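Local structure of response regulator receiver protein (Paraburkholderia phymatum, 5TE9) at residues A[111-116]-A[140-145]; A[22-27]-A[127-132]; A[81-84]-A[90-93]; A[35-40]-A[44-49]. The protein is probably a phosphoacceptor receiver protein of bacterial two-component signalling, taking up a phosphoryl group on an aspartate to change its signalling state. All coordinates share one frame; numbering follows the deposited sequence.

Contact 1. Residues A[111-116]-A[140-145]; sequences SEEDVA and VRRISD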
# COMPACT_ATOMS: atom_id res chain seq x y z
N SER A 111 -19.36 -14.99 7.91
CA SER A 111 -20.79 -15.12 8.14
C SER A 111 -21.29 -14.02 9.07
O SER A 111 -22.26 -13.32 8.76
CB SER A 111 -21.11 -16.50 8.70
OG SER A 111 -22.51 -16.68 8.81
N GLU A 112 -20.63 -13.86 10.22
CA GLU A 112 -20.95 -12.74 11.11
C GLU A 112 -20.79 -11.40 10.40
O GLU A 112 -21.51 -10.44 10.70
CB GLU A 112 -20.06 -12.78 12.35
CG GLU A 112 -19.95 -11.44 13.06
CD GLU A 112 -19.38 -11.53 14.46
OE1 GLU A 112 -18.14 -11.55 14.61
OE2 GLU A 112 -20.18 -11.59 15.41
N GLU A 113 -19.88 -11.32 9.43
CA GLU A 113 -19.69 -10.09 8.68
C GLU A 113 -20.91 -9.79 7.82
O GLU A 113 -21.28 -8.62 7.64
CB GLU A 113 -18.42 -10.18 7.84
CG GLU A 113 -17.79 -8.86 7.48
CD GLU A 113 -16.82 -8.97 6.31
OE1 GLU A 113 -16.94 -8.17 5.36
OE2 GLU A 113 -15.95 -9.87 6.32
N ASP A 114 -21.55 -10.82 7.27
CA ASP A 114 -22.78 -10.59 6.51
C ASP A 114 -23.87 -10.08 7.43
O ASP A 114 -24.66 -9.20 7.05
CB ASP A 114 -23.23 -11.87 5.81
N VAL A 115 -23.93 -10.60 8.65
CA VAL A 115 -24.93 -10.15 9.61
C VAL A 115 -24.65 -8.72 10.04
O VAL A 115 -25.55 -7.88 10.11
CB VAL A 115 -25.00 -11.10 10.81
CG1 VAL A 115 -26.26 -10.85 11.61
CG2 VAL A 115 -24.94 -12.54 10.34
N ALA A 116 -23.38 -8.41 10.31
CA ALA A 116 -23.05 -7.10 10.83
C ALA A 116 -23.36 -5.99 9.83
O ALA A 116 -23.83 -4.91 10.21
CB ALA A 116 -21.57 -7.05 11.23
N VAL A 140 -8.76 -0.43 3.31
CA VAL A 140 -8.43 0.78 2.56
C VAL A 140 -9.32 0.89 1.32
O VAL A 140 -9.82 1.97 1.00
CB VAL A 140 -6.93 0.78 2.23
CG1 VAL A 140 -6.60 1.80 1.14
CG2 VAL A 140 -6.11 1.05 3.51
N ARG A 141 -9.57 -0.24 0.64
CA ARG A 141 -10.43 -0.21 -0.54
C ARG A 141 -11.85 0.21 -0.18
O ARG A 141 -12.47 0.99 -0.90
CB ARG A 141 -10.45 -1.58 -1.21
CG ARG A 141 -9.19 -1.93 -1.95
CD ARG A 141 -9.34 -3.25 -2.68
NE ARG A 141 -10.28 -3.18 -3.79
CZ ARG A 141 -11.48 -3.74 -3.79
NH1 ARG A 141 -11.89 -4.41 -2.73
NH2 ARG A 141 -12.27 -3.64 -4.85
N ARG A 142 -12.37 -0.30 0.94
CA ARG A 142 -13.77 -0.09 1.31
C ARG A 142 -14.05 1.32 1.81
O ARG A 142 -15.22 1.66 1.99
CB ARG A 142 -14.18 -1.09 2.39
CG ARG A 142 -13.90 -2.54 2.05
CD ARG A 142 -15.16 -3.33 1.92
NE ARG A 142 -14.94 -4.77 1.96
CZ ARG A 142 -14.96 -5.48 3.08
NH1 ARG A 142 -15.18 -4.88 4.23
NH2 ARG A 142 -14.77 -6.79 3.04
N ILE A 143 -13.03 2.13 2.04
CA ILE A 143 -13.18 3.44 2.66
C ILE A 143 -12.81 4.49 1.63
O ILE A 143 -11.65 4.57 1.21
CB ILE A 143 -12.34 3.56 3.93
CG1 ILE A 143 -12.88 2.60 4.99
CG2 ILE A 143 -12.34 4.99 4.45
CD1 ILE A 143 -12.17 2.68 6.29
N SER A 144 -13.80 5.30 1.25
CA SER A 144 -13.70 6.13 0.05
C SER A 144 -12.48 7.05 0.09
O SER A 144 -11.74 7.15 -0.89
CB SER A 144 -14.98 6.95 -0.12
OG SER A 144 -16.12 6.21 0.28
N ASP A 145 -12.26 7.73 1.20
CA ASP A 145 -11.26 8.79 1.22
C ASP A 145 -9.84 8.29 1.49
O ASP A 145 -8.92 9.11 1.59
CB ASP A 145 -11.65 9.87 2.24
CG ASP A 145 -12.92 10.64 1.84
OD1 ASP A 145 -13.31 10.62 0.65
OD2 ASP A 145 -13.53 11.28 2.73
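A lone salt bridge between E113 and R142 ties helix 110-119 to the last turn of helix 133-142, two elements on either side of strand 126-128 in the chain. The helices are not packed against each other here: even the nearest CA atoms, those of E113 and R142, stand 13.8 Å apart, and the two long side chains run in from opposite directions to close the gap. E113 reaches out with CG anti to the backbone N (chi1 -156°), and its chain stays extended beyond CG. R142 instead bends at chi2 (-115°) before presenting its guanidinium group. The closest pair is OE1 of E113 and NH2 of R142 at 3.5 Å; NH1 of R142 lies a little farther from E113 OE1, at 3.9 Å. OE1 meets the guanidinium obliquely, with the carboxylate and guanidinium planes 40° apart, so the geometry is neither a flat bidentate pairing nor a hydrogen bond. Each group has firmer partners nearby. OE1 of E113 also bridges to R117, one turn on in its own helix, and OE2 bonds to the hydroxyl of T128. NH1 of R142 donates to the carbonyl O of Y126, while R141 next to it bonds through NE to Y39 O of the second subunit. The buried carboxylate thus faces two arginines and a hydroxyl, surroundings likely to stabilise its negative charge. For R142, the strand carbonyl probably does more than the glutamate to fix the guanidinium, and the cross-helix link is chiefly electrostatic.

Contact 2. Residues A[22-27]-A[127-132]; sequences LVEDSP and ITKPVD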
# COMPACT_ATOMS: atom_id res chain seq x y z
N LEU A 22 -5.79 0.54 16.89
CA LEU A 22 -6.30 -0.83 16.85
C LEU A 22 -6.72 -1.17 18.26
O LEU A 22 -5.89 -1.20 19.18
CB LEU A 22 -5.25 -1.81 16.34
CG LEU A 22 -5.56 -3.29 16.53
CD1 LEU A 22 -6.77 -3.70 15.76
CD2 LEU A 22 -4.40 -4.10 16.07
N VAL A 23 -8.02 -1.39 18.43
CA VAL A 23 -8.61 -1.72 19.71
C VAL A 23 -8.93 -3.21 19.62
O VAL A 23 -9.97 -3.61 19.13
CB VAL A 23 -9.85 -0.88 20.01
CG1 VAL A 23 -10.25 -1.03 21.45
CG2 VAL A 23 -9.57 0.59 19.73
N GLU A 24 -7.99 -4.03 20.09
CA GLU A 24 -8.15 -5.47 20.01
C GLU A 24 -7.52 -6.09 21.25
O GLU A 24 -6.42 -5.70 21.66
CB GLU A 24 -7.50 -6.03 18.74
CG GLU A 24 -7.26 -7.52 18.76
CD GLU A 24 -8.52 -8.33 18.60
OE1 GLU A 24 -9.08 -8.31 17.49
OE2 GLU A 24 -8.95 -8.97 19.58
N ASP A 25 -8.21 -7.05 21.84
CA ASP A 25 -7.71 -7.68 23.05
C ASP A 25 -6.81 -8.88 22.78
O ASP A 25 -5.97 -9.21 23.62
CB ASP A 25 -8.87 -8.11 23.95
CG ASP A 25 -9.14 -9.60 23.88
OD1 ASP A 25 -9.73 -10.05 22.87
OD2 ASP A 25 -8.76 -10.32 24.84
N SER A 26 -6.95 -9.54 21.63
CA SER A 26 -6.18 -10.76 21.37
C SER A 26 -4.73 -10.42 21.08
O SER A 26 -4.45 -9.75 20.09
CB SER A 26 -6.77 -11.54 20.20
OG SER A 26 -6.05 -12.75 19.99
N PRO A 27 -3.78 -10.85 21.92
CA PRO A 27 -2.37 -10.58 21.62
C PRO A 27 -1.87 -11.26 20.37
O PRO A 27 -1.03 -10.70 19.67
CB PRO A 27 -1.64 -11.10 22.87
CG PRO A 27 -2.58 -12.12 23.46
CD PRO A 27 -3.95 -11.60 23.18
N ILE A 127 -14.79 -5.92 8.72
CA ILE A 127 -13.92 -6.93 8.13
C ILE A 127 -13.68 -8.01 9.15
O ILE A 127 -13.68 -7.77 10.36
CB ILE A 127 -12.56 -6.40 7.62
CG1 ILE A 127 -11.73 -5.87 8.76
CG2 ILE A 127 -12.72 -5.35 6.53
CD1 ILE A 127 -10.26 -6.04 8.49
N THR A 128 -13.48 -9.22 8.66
CA THR A 128 -13.21 -10.35 9.53
C THR A 128 -11.79 -10.26 10.05
O THR A 128 -10.87 -9.82 9.35
CB THR A 128 -13.45 -11.64 8.77
OG1 THR A 128 -14.73 -11.54 8.13
CG2 THR A 128 -13.46 -12.82 9.71
N LYS A 129 -11.61 -10.63 11.29
CA LYS A 129 -10.26 -10.61 11.80
C LYS A 129 -9.62 -11.98 11.57
O LYS A 129 -10.32 -12.97 11.34
CB LYS A 129 -10.28 -10.23 13.27
CG LYS A 129 -10.55 -11.36 14.19
CD LYS A 129 -10.35 -10.93 15.62
CE LYS A 129 -11.66 -10.48 16.23
NZ LYS A 129 -11.63 -10.62 17.71
N PRO A 130 -8.29 -12.08 11.61
CA PRO A 130 -7.32 -11.04 11.98
C PRO A 130 -7.04 -10.10 10.84
O PRO A 130 -7.34 -10.40 9.70
CB PRO A 130 -6.07 -11.84 12.32
CG PRO A 130 -6.15 -13.01 11.42
CD PRO A 130 -7.62 -13.34 11.25
N VAL A 131 -6.46 -8.96 11.17
CA VAL A 131 -6.15 -7.94 10.18
C VAL A 131 -4.69 -8.14 9.79
O VAL A 131 -3.78 -7.50 10.29
CB VAL A 131 -6.42 -6.53 10.70
CG1 VAL A 131 -5.93 -5.49 9.67
CG2 VAL A 131 -7.89 -6.38 10.99
N ASP A 132 -4.48 -9.07 8.86
CA ASP A 132 -3.21 -9.14 8.14
C ASP A 132 -3.20 -8.08 7.05
O ASP A 132 -4.12 -7.27 6.92
CB ASP A 132 -3.01 -10.55 7.58
CG ASP A 132 -3.87 -10.80 6.37
OD1 ASP A 132 -3.39 -11.48 5.44
OD2 ASP A 132 -5.00 -10.27 6.34
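E24 and K129 approach slantwise: the carboxylate of E24, carried past the end of strand 19-23, lies beside the last part of the K129 chain rather than squarely before its ammonium. OE1 of E24 is 3.5 Å from K129 CD and 3.4 Å from K129 NZ, a weak hydrogen bond within a salt bridge. The position of NZ is doubtful, since it is crowded by an atom elsewhere in the model; as placed, NZ also forms a salt bridge with D77, the predicted phosphorylation site. K129 gets there with CG between its backbone N and carbonyl carbon (chi1 84°) and a bend at chi3. The other oxygen of E24 is held from its own loop: S26 N donates to E24 OE2 at 2.9 Å, nearly straight (166°), on the anti side of the carboxylate. That bond helps to hold the carboxylate's rotation, with OE1 the oxygen nearer the lysine. E24 OE2 also lies close to D77, and K129 NZ is near both. A cis peptide bond joins K129 to P130. Acidic residues after the first strand, a central aspartate and a lysine after the fifth make up the phosphorylation site characteristic of CheY-like receiver domains, where a cis proline accompanies the lysine.

Contact 3. Residues A[81-84]-A[90-93]; sequences PKKS and QELK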
# COMPACT_ATOMS: atom_id res chain seq x y z
N PRO A 81 -12.52 -6.53 27.21
CA PRO A 81 -12.71 -6.51 28.66
C PRO A 81 -12.86 -5.08 29.16
O PRO A 81 -12.54 -4.11 28.47
CB PRO A 81 -11.42 -7.15 29.19
CG PRO A 81 -10.65 -7.63 27.97
CD PRO A 81 -11.12 -6.79 26.85
N LYS A 82 -13.38 -4.97 30.39
CA LYS A 82 -13.49 -3.71 31.13
C LYS A 82 -14.49 -2.73 30.52
O LYS A 82 -15.23 -2.07 31.26
CB LYS A 82 -12.12 -3.03 31.27
N LYS A 83 -14.52 -2.61 29.20
CA LYS A 83 -15.46 -1.74 28.51
C LYS A 83 -15.64 -2.31 27.11
O LYS A 83 -14.66 -2.57 26.41
CB LYS A 83 -14.96 -0.29 28.45
CG LYS A 83 -16.04 0.79 28.50
CD LYS A 83 -15.40 2.16 28.27
CE LYS A 83 -15.86 3.21 29.28
NZ LYS A 83 -14.89 4.34 29.41
N SER A 84 -16.89 -2.50 26.70
CA SER A 84 -17.19 -3.33 25.55
C SER A 84 -16.85 -2.61 24.25
O SER A 84 -16.57 -1.41 24.22
CB SER A 84 -18.65 -3.72 25.54
OG SER A 84 -18.96 -4.41 24.35
N GLN A 90 -20.45 3.60 20.89
CA GLN A 90 -21.51 4.51 21.30
C GLN A 90 -20.94 5.82 21.84
O GLN A 90 -21.50 6.89 21.61
CB GLN A 90 -22.41 3.86 22.36
CG GLN A 90 -23.15 2.62 21.91
CD GLN A 90 -23.65 1.80 23.09
OE1 GLN A 90 -22.97 1.70 24.11
NE2 GLN A 90 -24.84 1.22 22.97
N GLU A 91 -19.83 5.74 22.58
CA GLU A 91 -19.24 6.97 23.10
C GLU A 91 -18.58 7.76 21.98
O GLU A 91 -18.55 9.00 22.03
CB GLU A 91 -18.25 6.65 24.23
CG GLU A 91 -18.89 5.96 25.44
CD GLU A 91 -17.95 5.80 26.64
OE1 GLU A 91 -17.34 6.81 27.06
OE2 GLU A 91 -17.83 4.66 27.16
N LEU A 92 -18.09 7.06 20.96
CA LEU A 92 -17.51 7.71 19.79
C LEU A 92 -18.53 8.57 19.07
O LEU A 92 -18.33 9.78 18.88
CB LEU A 92 -16.96 6.65 18.84
CG LEU A 92 -15.55 6.13 19.05
CD1 LEU A 92 -15.42 4.81 18.33
CD2 LEU A 92 -14.59 7.15 18.49
N LYS A 93 -19.65 7.97 18.67
CA LYS A 93 -20.65 8.68 17.89
C LYS A 93 -21.40 9.73 18.70
O LYS A 93 -22.06 10.60 18.10
CB LYS A 93 -21.63 7.68 17.27
CG LYS A 93 -20.93 6.61 16.46
CD LYS A 93 -19.95 7.21 15.46
CE LYS A 93 -19.38 6.14 14.57
NZ LYS A 93 -18.31 6.71 13.73
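The backbone at K82 turns tightly with a positive phi (68°), and K83 N bonds back to P81 O at 2.6 Å, which makes a classic gamma turn before K83 runs extended toward S84 and helix 85-94. Such a turn is a familiar feature of the loop after the third strand in CheY-like receiver domains. From it, K83 reaches E91, two helical turns into the following helix, so the contact is local and lies at the surface. S84 ends the loop as the N-cap residue, its OG bonding to R86 N. The two contacting side chains cross at about a right angle. K83 bends at chi3 (-132°), and this kink brings the flank of its chain, not just its tip, against the glutamate. E91 has CG anti to its carbonyl carbon and extends straight from there, carrying the carboxylate back toward the loop. The ion pair is long, with K83 NZ 3.7 Å from E91 OE2. Attraction between the charges is therefore probably modest, and the glutamate has a second, stronger counter-charge: its OE1 forms a salt bridge with R60 on helix 52-60. That helix also borders both side chains, V53 touching K83 and M56 touching E91. OE2 meets the aliphatic part of the lysine first, as K83 CD sits 3.7 Å from E91 OE2 and K83 CE only 3.2 Å from that same oxygen.

Contact 4. Residues A[35-40]-A[44-49]; sequences EAFDYY and NPLHVA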
# COMPACT_ATOMS: atom_id res chain seq x y z
N GLU A 35 3.07 -7.24 12.68
CA GLU A 35 4.01 -7.81 11.72
C GLU A 35 3.61 -7.49 10.29
O GLU A 35 4.49 -7.31 9.45
CB GLU A 35 4.10 -9.32 11.94
CG GLU A 35 4.78 -9.68 13.23
CD GLU A 35 4.54 -11.12 13.65
OE1 GLU A 35 4.32 -11.98 12.76
OE2 GLU A 35 4.55 -11.37 14.88
N ALA A 36 2.31 -7.42 10.00
CA ALA A 36 1.86 -7.03 8.67
C ALA A 36 2.32 -5.62 8.32
O ALA A 36 2.91 -5.40 7.26
CB ALA A 36 0.33 -7.14 8.57
N PHE A 37 2.05 -4.66 9.21
CA PHE A 37 2.53 -3.29 9.05
C PHE A 37 4.05 -3.25 8.93
O PHE A 37 4.61 -2.41 8.20
CB PHE A 37 2.10 -2.44 10.25
CG PHE A 37 0.70 -1.94 10.16
CD1 PHE A 37 -0.33 -2.78 9.74
CD2 PHE A 37 0.39 -0.64 10.49
CE1 PHE A 37 -1.62 -2.32 9.66
CE2 PHE A 37 -0.90 -0.18 10.41
CZ PHE A 37 -1.90 -1.02 10.00
N ASP A 38 4.74 -4.10 9.68
CA ASP A 38 6.20 -4.13 9.65
C ASP A 38 6.73 -4.72 8.35
O ASP A 38 7.54 -4.09 7.67
CB ASP A 38 6.72 -4.91 10.85
CG ASP A 38 8.09 -4.45 11.29
OD1 ASP A 38 8.22 -3.24 11.59
OD2 ASP A 38 9.03 -5.27 11.33
N TYR A 39 6.31 -5.94 8.01
CA TYR A 39 6.88 -6.63 6.86
C TYR A 39 6.53 -5.93 5.55
O TYR A 39 7.33 -5.93 4.62
CB TYR A 39 6.41 -8.09 6.81
CG TYR A 39 6.67 -8.92 8.05
CD1 TYR A 39 7.71 -8.63 8.92
CD2 TYR A 39 5.86 -10.03 8.34
CE1 TYR A 39 7.94 -9.40 10.06
CE2 TYR A 39 6.09 -10.80 9.48
CZ TYR A 39 7.13 -10.48 10.33
OH TYR A 39 7.36 -11.25 11.45
N TYR A 40 5.35 -5.32 5.45
CA TYR A 40 4.95 -4.66 4.21
C TYR A 40 5.20 -3.16 4.22
O TYR A 40 4.75 -2.47 3.31
CB TYR A 40 3.50 -4.98 3.90
CG TYR A 40 3.33 -6.44 3.59
CD1 TYR A 40 3.58 -6.94 2.32
CD2 TYR A 40 2.96 -7.33 4.56
CE1 TYR A 40 3.45 -8.28 2.04
CE2 TYR A 40 2.82 -8.67 4.29
CZ TYR A 40 3.06 -9.14 3.03
OH TYR A 40 2.92 -10.48 2.78
N ASN A 44 2.27 4.13 8.46
CA ASN A 44 1.25 4.73 9.31
C ASN A 44 1.46 4.29 10.75
O ASN A 44 1.42 3.08 11.02
CB ASN A 44 -0.15 4.32 8.83
CG ASN A 44 -0.47 4.82 7.45
OD1 ASN A 44 -0.25 4.13 6.47
ND2 ASN A 44 -0.98 6.04 7.38
N PRO A 45 1.71 5.21 11.69
CA PRO A 45 1.83 4.81 13.10
C PRO A 45 0.66 3.95 13.54
O PRO A 45 -0.49 4.35 13.40
CB PRO A 45 1.86 6.14 13.86
CG PRO A 45 2.29 7.15 12.86
CD PRO A 45 1.86 6.66 11.50
N LEU A 46 0.95 2.76 14.04
CA LEU A 46 -0.07 1.86 14.57
C LEU A 46 -0.08 1.94 16.09
O LEU A 46 0.94 1.66 16.74
CB LEU A 46 0.20 0.43 14.11
CG LEU A 46 -0.69 -0.62 14.78
CD1 LEU A 46 -2.22 -0.39 14.51
CD2 LEU A 46 -0.23 -1.95 14.26
N HIS A 47 -1.22 2.32 16.66
CA HIS A 47 -1.40 2.37 18.10
C HIS A 47 -2.38 1.29 18.54
O HIS A 47 -3.31 0.95 17.81
CB HIS A 47 -1.91 3.73 18.55
CG HIS A 47 -1.04 4.87 18.15
ND1 HIS A 47 -0.18 5.49 19.03
CD2 HIS A 47 -0.89 5.52 16.97
CE1 HIS A 47 0.45 6.48 18.41
NE2 HIS A 47 0.04 6.51 17.16
N VAL A 48 -2.19 0.78 19.76
CA VAL A 48 -2.95 -0.38 20.23
C VAL A 48 -3.52 -0.08 21.60
O VAL A 48 -2.81 0.43 22.47
CB VAL A 48 -2.09 -1.65 20.26
CG1 VAL A 48 -2.88 -2.82 20.78
CG2 VAL A 48 -1.53 -1.94 18.85
N ALA A 49 -4.81 -0.37 21.78
CA ALA A 49 -5.45 -0.39 23.09
C ALA A 49 -6.06 -1.77 23.28
O ALA A 49 -6.70 -2.30 22.36
CB ALA A 49 -6.52 0.70 23.20
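L46 meets F37 with most of its length, the strand residue laying its branch over the aromatic ring that helix 27-39 points at the sheet. At the root, L46 CB is 3.8 Å from F37 CD2 and 3.9 Å from F37 CE2, above the ring plane and just outside the CD2-CE2 rim. CG then stands anti to the backbone N (chi1 172°), a setting that places the branch on the same face of the ring. CD2 turns over that face as a CH-pi contact, 4.2 Å from the ring centroid of F37 and 17° off the ring normal. CD1, also above the ring plane but displaced outward past CE2, packs on L22 of the adjoining strand 19-23. T33 and R34, one turn earlier in the helix, also touch this leucine. The same CD2 side of the phenylalanine is approached at its edge, near the ring plane, by the carbonyl of N44, with F37 CD2 3.9 Å from N44 O. The amide of N44 itself looks elsewhere: ND2 bonds to I18 O, and OD1 accepts from V150 N of the second subunit. F136 of helix 133-142 meets F37 edge-to-face. Leucine branch, main-chain carbonyl and neighbouring ring together help to position F37 between helix and strand. Packing of this sort, helix 27-39 against the edge strand it leads into, belongs to the first beta-alpha-beta crossover of the CheY-like fold.

Contact 2 lies at the predicted phosphorylation site, and the other three contacts are placed round it. Contact 1, 14 Å away between centres, adjoins it along strand 126-128, where R142 NH1 packs on I127 CG2 at 3.4 Å. Contact 4 shares the sheet with contact 2: L22 N and H47 O are 2.7 Å apart, a probable hydrogen bond between neighbouring strands. Contact 3 touches contact 2 where D25 CB meets P81 CD at 3.9 Å, bringing the loop after the central strand beside the acidic cluster. Contacts 3 and 4 lie on opposite sides of the chain's centre, about 23 Å apart between centres. Contacts 1 and 4 both border the second subunit.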